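Local atomic coordinates of aminotransferase (Helicobacter pylori, PDB entry 2FNU), a protein that catalyses the PLP-dependent transamination of a UDP-linked 4-keto sugar, the second step in making pseudaminic acid for flagellin modification. Residues Val128-Lys133 with Glu338-Ala343; Thr259-Phe264 with Leu273-Lys278. All coordinates share one frame; numbering follows the deposited sequence.

Contact 1 sits beside the active site and contact 2 further out, with their centres about 16 Å apart. In contact 1 the side chain of Y130 lies about 7 Å from the bound pyridoxamine phosphate, 8 Å from the UDP-sugar and 4 Å from the side chain of substrate-binding H315, and V128 touches the cofactor itself. Contact 2 lies away from these sites. The two meet where K133 CG packs on L277 CD2 at 3.8 Å. Strand 286-290 joins them as well: Y130 rests on P287 and F340 on L289, while D261 bonds to the hydroxyl of Y286 and the backbone of L273 bonds to that of P287.

Contact 1 of 2, residues Val128-Lys133 with Glu338-Ala343; sequences VDYAGK and EDFYHA
A single ring pair, Y130 against F340, makes the whole contact, joining backbones whose nearest CA atoms, those of Y130 and F340, are still 12.0 Å apart. The rings form a T-shaped (edge-to-face) stack: F340 turns its edge to the face of Y130, with centroids 5.2 Å apart and planes at 87°. The outer end of the phenyl ring does the touching. F340 CZ is 3.6 Å from Y130 CE1, and F340 CE2 is 3.7 Å from Y130 CZ. The approach is shifted toward the phenol end of Y130, so the hydroxyl is involved too; Y130 OH lies at the rim of the F340 ring, close to its plane and 3.5 Å from F340 CE2. Both side chains stretch out to meet from opposite directions, each with CG trans to its main-chain N (chi1 178° for Y130, -174° for F340).

The Y130 hydroxyl, besides lying at the phenyl edge, hydrogen-bonds to the carbonyl O of H315, which ties the outer end of the ring to a substrate-binding segment. The base of Y130 is held by its N, bonded to N108 OD1, and by a turn in which its O accepts K133 N at 3.0 Å. P287 and L289 of strand 286-290 pack against Y130 and F340 respectively. Both rings are buried. The pair joins helix 335-343 to an active-site loop: V128 touches the pyridoxamine phosphate, A131 N bonds to H157 of its pocket, and the turn following strand 122-128 lies where strand ends of this PLP-dependent aminotransferase fold come to the cofactor.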
# COMPACT_ATOMS: atom_id res chain seq x y z
N VAL B 128 5.02 -14.93 16.05
CA VAL B 128 5.12 -15.21 14.62
C VAL B 128 5.11 -16.73 14.42
O VAL B 128 5.84 -17.46 15.11
CB VAL B 128 6.46 -14.67 14.07
CG1 VAL B 128 6.69 -15.12 12.61
CG2 VAL B 128 6.46 -13.15 14.17
N ASP B 129 4.31 -17.21 13.48
CA ASP B 129 4.27 -18.65 13.18
C ASP B 129 5.39 -18.89 12.18
O ASP B 129 5.19 -18.80 10.96
CB ASP B 129 2.91 -19.03 12.63
CG ASP B 129 1.78 -18.69 13.59
OD1 ASP B 129 1.94 -18.94 14.81
OD2 ASP B 129 0.76 -18.16 13.13
N TYR B 130 6.58 -19.19 12.69
CA TYR B 130 7.75 -19.28 11.83
C TYR B 130 7.64 -20.46 10.88
O TYR B 130 7.42 -21.60 11.30
CB TYR B 130 9.01 -19.41 12.69
CG TYR B 130 10.27 -19.56 11.87
CD1 TYR B 130 10.73 -20.83 11.52
CD2 TYR B 130 10.97 -18.45 11.43
CE1 TYR B 130 11.87 -20.99 10.76
CE2 TYR B 130 12.13 -18.59 10.66
CZ TYR B 130 12.56 -19.87 10.33
OH TYR B 130 13.70 -20.03 9.58
N ALA B 131 7.84 -20.17 9.58
CA ALA B 131 7.77 -21.16 8.49
C ALA B 131 6.38 -21.70 8.25
O ALA B 131 6.20 -22.58 7.40
CB ALA B 131 8.78 -22.32 8.71
N GLY B 132 5.40 -21.17 8.98
CA GLY B 132 4.04 -21.71 8.97
C GLY B 132 3.68 -22.53 10.18
O GLY B 132 2.52 -22.88 10.37
N LYS B 133 4.66 -22.83 11.04
CA LYS B 133 4.37 -23.65 12.21
C LYS B 133 3.71 -22.80 13.30
O LYS B 133 4.29 -21.81 13.77
CB LYS B 133 5.65 -24.28 12.75
CG LYS B 133 5.38 -25.19 13.95
CD LYS B 133 6.69 -25.77 14.49
CE LYS B 133 6.43 -26.91 15.46
NZ LYS B 133 7.75 -27.53 15.84
N GLU B 338 20.67 -16.17 18.11
CA GLU B 338 21.96 -16.21 17.41
C GLU B 338 22.26 -17.60 16.87
O GLU B 338 22.65 -17.75 15.69
CB GLU B 338 23.11 -15.76 18.34
CG GLU B 338 22.96 -14.34 18.89
CD GLU B 338 23.10 -13.26 17.82
OE1 GLU B 338 24.05 -13.34 17.00
OE2 GLU B 338 22.28 -12.31 17.81
N ASP B 339 22.09 -18.62 17.72
CA ASP B 339 22.35 -20.00 17.29
C ASP B 339 21.40 -20.41 16.17
O ASP B 339 21.83 -21.03 15.20
CB ASP B 339 22.21 -21.01 18.45
CG ASP B 339 23.32 -20.89 19.50
OD1 ASP B 339 24.35 -20.22 19.26
OD2 ASP B 339 23.13 -21.48 20.58
N PHE B 340 20.11 -20.04 16.29
CA PHE B 340 19.16 -20.39 15.24
C PHE B 340 19.54 -19.75 13.91
O PHE B 340 19.56 -20.40 12.86
CB PHE B 340 17.74 -19.98 15.64
CG PHE B 340 16.69 -20.45 14.67
CD1 PHE B 340 16.11 -21.70 14.81
CD2 PHE B 340 16.31 -19.63 13.60
CE1 PHE B 340 15.15 -22.13 13.87
CE2 PHE B 340 15.35 -20.05 12.68
CZ PHE B 340 14.78 -21.30 12.82
N TYR B 341 19.81 -18.45 13.94
CA TYR B 341 20.22 -17.73 12.72
C TYR B 341 21.47 -18.35 12.10
O TYR B 341 21.54 -18.53 10.88
CB TYR B 341 20.48 -16.28 13.09
CG TYR B 341 21.10 -15.41 12.02
CD1 TYR B 341 20.54 -15.29 10.76
CD2 TYR B 341 22.23 -14.64 12.32
CE1 TYR B 341 21.11 -14.44 9.78
CE2 TYR B 341 22.80 -13.78 11.36
CZ TYR B 341 22.24 -13.70 10.11
OH TYR B 341 22.79 -12.84 9.18
N HIS B 342 22.46 -18.69 12.92
CA HIS B 342 23.68 -19.26 12.38
C HIS B 342 23.40 -20.61 11.74
O HIS B 342 23.97 -20.94 10.70
CB HIS B 342 24.76 -19.37 13.46
CG HIS B 342 25.20 -18.04 13.98
ND1 HIS B 342 25.71 -17.87 15.24
CD2 HIS B 342 25.20 -16.82 13.40
CE1 HIS B 342 26.00 -16.59 15.42
NE2 HIS B 342 25.70 -15.93 14.32
N ALA B 343 22.48 -21.36 12.33
CA ALA B 343 22.20 -22.73 11.87
C ALA B 343 21.28 -22.82 10.65
O ALA B 343 21.36 -23.77 9.86
CB ALA B 343 21.62 -23.56 13.01

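Contact 2 of 2, residues Thr259-Phe264 with Leu273-Lys278; sequences TYDRIF and LHPLLK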
# COMPACT_ATOMS: atom_id res chain seq x y z
N THR B 259 9.40 -35.49 0.81
CA THR B 259 10.48 -36.02 -0.03
C THR B 259 11.84 -35.59 0.53
O THR B 259 12.74 -36.42 0.67
CB THR B 259 10.31 -35.57 -1.48
OG1 THR B 259 9.11 -36.18 -1.98
CG2 THR B 259 11.48 -36.02 -2.35
N TYR B 260 12.00 -34.31 0.85
CA TYR B 260 13.22 -33.92 1.54
C TYR B 260 13.45 -34.75 2.81
O TYR B 260 14.57 -35.19 3.07
CB TYR B 260 13.12 -32.46 1.97
CG TYR B 260 13.38 -31.39 0.93
CD1 TYR B 260 14.59 -31.35 0.22
CD2 TYR B 260 12.47 -30.36 0.72
CE1 TYR B 260 14.86 -30.32 -0.69
CE2 TYR B 260 12.72 -29.33 -0.20
CZ TYR B 260 13.93 -29.32 -0.89
OH TYR B 260 14.21 -28.29 -1.77
N ASP B 261 12.40 -34.92 3.62
CA ASP B 261 12.52 -35.68 4.88
C ASP B 261 13.08 -37.07 4.59
O ASP B 261 13.99 -37.54 5.30
CB ASP B 261 11.17 -35.83 5.57
CG ASP B 261 10.65 -34.53 6.18
OD1 ASP B 261 11.34 -33.49 6.19
OD2 ASP B 261 9.50 -34.59 6.67
N ARG B 262 12.55 -37.73 3.56
CA ARG B 262 13.00 -39.11 3.27
C ARG B 262 14.48 -39.12 2.94
O ARG B 262 15.24 -39.96 3.44
CB ARG B 262 12.22 -39.73 2.11
CG ARG B 262 10.77 -40.06 2.44
CD ARG B 262 10.19 -40.95 1.35
NE ARG B 262 10.27 -40.36 0.01
CZ ARG B 262 9.42 -39.46 -0.48
NH1 ARG B 262 8.41 -39.02 0.28
NH2 ARG B 262 9.57 -39.01 -1.73
N ILE B 263 14.91 -38.19 2.08
CA ILE B 263 16.29 -38.19 1.61
C ILE B 263 17.26 -37.73 2.70
O ILE B 263 18.39 -38.23 2.77
CB ILE B 263 16.42 -37.33 0.33
CG1 ILE B 263 15.58 -37.97 -0.80
CG2 ILE B 263 17.88 -37.15 -0.11
CD1 ILE B 263 15.34 -37.10 -2.02
N PHE B 264 16.80 -36.81 3.56
CA PHE B 264 17.62 -36.28 4.63
C PHE B 264 17.60 -37.09 5.93
O PHE B 264 18.33 -36.76 6.87
CB PHE B 264 17.16 -34.84 4.98
CG PHE B 264 17.39 -33.84 3.88
CD1 PHE B 264 18.39 -34.03 2.93
CD2 PHE B 264 16.61 -32.69 3.81
CE1 PHE B 264 18.62 -33.09 1.92
CE2 PHE B 264 16.83 -31.73 2.80
CZ PHE B 264 17.83 -31.93 1.87
N LEU B 273 13.46 -29.35 10.20
CA LEU B 273 12.42 -29.11 11.19
C LEU B 273 11.11 -29.83 10.85
O LEU B 273 10.31 -30.12 11.74
CB LEU B 273 12.14 -27.61 11.33
CG LEU B 273 13.25 -26.76 11.97
CD1 LEU B 273 12.78 -25.31 12.10
CD2 LEU B 273 13.64 -27.32 13.34
N HIS B 274 10.90 -30.13 9.57
CA HIS B 274 9.59 -30.65 9.14
C HIS B 274 9.11 -31.94 9.84
O HIS B 274 7.93 -32.06 10.15
CB HIS B 274 9.50 -30.73 7.60
CG HIS B 274 8.21 -31.30 7.09
ND1 HIS B 274 7.08 -30.54 6.87
CD2 HIS B 274 7.88 -32.57 6.78
CE1 HIS B 274 6.10 -31.33 6.44
NE2 HIS B 274 6.57 -32.56 6.36
N PRO B 275 10.02 -32.92 10.07
CA PRO B 275 9.56 -34.13 10.76
C PRO B 275 9.04 -33.92 12.18
O PRO B 275 8.42 -34.85 12.73
CB PRO B 275 10.82 -35.02 10.80
CG PRO B 275 11.62 -34.55 9.62
CD PRO B 275 11.43 -33.05 9.63
N LEU B 276 9.28 -32.75 12.76
CA LEU B 276 8.88 -32.49 14.15
C LEU B 276 7.48 -31.89 14.28
O LEU B 276 7.00 -31.68 15.40
CB LEU B 276 9.91 -31.59 14.82
CG LEU B 276 11.35 -32.11 14.71
CD1 LEU B 276 12.32 -31.07 15.29
CD2 LEU B 276 11.55 -33.50 15.38
N LEU B 277 6.82 -31.62 13.16
CA LEU B 277 5.49 -31.00 13.20
C LEU B 277 4.48 -31.91 13.90
O LEU B 277 4.50 -33.13 13.71
CB LEU B 277 4.99 -30.71 11.79
CG LEU B 277 5.66 -29.60 10.99
CD1 LEU B 277 5.06 -29.60 9.60
CD2 LEU B 277 5.47 -28.27 11.66
N LYS B 278 3.58 -31.29 14.67
CA LYS B 278 2.49 -32.01 15.35
C LYS B 278 1.13 -31.62 14.79
O LYS B 278 0.12 -32.25 15.11
CB LYS B 278 2.54 -31.75 16.85
CG LYS B 278 3.76 -32.40 17.52
CD LYS B 278 3.83 -32.07 19.00
CE LYS B 278 5.02 -32.76 19.65
NZ LYS B 278 5.18 -32.38 21.08
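D261, near the C-terminal end of helix 246-264, sets its carboxylate against H274 and P275 of the 3-10 turn 274-276, packing the helix end on the loop that follows the short strand 270-272, away from the annotated sites. Toward the proline the contact is plain van der Waals packing: D261 OD1 lies 3.5 Å from P275 CD, and D261 CG is 3.6 Å from P275 CG, the two side chains coming from opposite directions. The approach to the histidine runs crosswise, about at a right angle, with carboxylate and imidazole planes 40° apart. Here OD2 of D261 lies at the ring edge near CD2 of H274, but their modelled separation is too short for a carbon and an oxygen, and its detail is doubtful. OD1 of D261 is a comfortable 3.6 Å from H274 CB. As modelled, no hydrogen bond links the two segments, though the orientation of the imidazole is open to question.

The next shell fixes these groups. The hydroxyl of Y286, in strand 286-290, is hydrogen-bonded to D261 OD1, so the carboxylate has a polar partner beyond the turn. Its chi1 of 178° points the H274 ring at helix 246-264, where it packs on A257 and L258 and NE2 makes a weak hydrogen bond to E254 OE2. The 3-10 turn is closed by L276 N to L273 O at 3.0 Å, while L273 pairs its backbone with P287, tying the turn to the same strand that supplies Y286. On the helix, Y260 places its ring near that of Y286.

H274 is buried, whereas P275 is exposed. The two nearby carboxylates would probably ease any positive charge on the imidazole, but the doubtful approach at D261 establishes no bond; what joins the segments securely is the packing of D261 on P275.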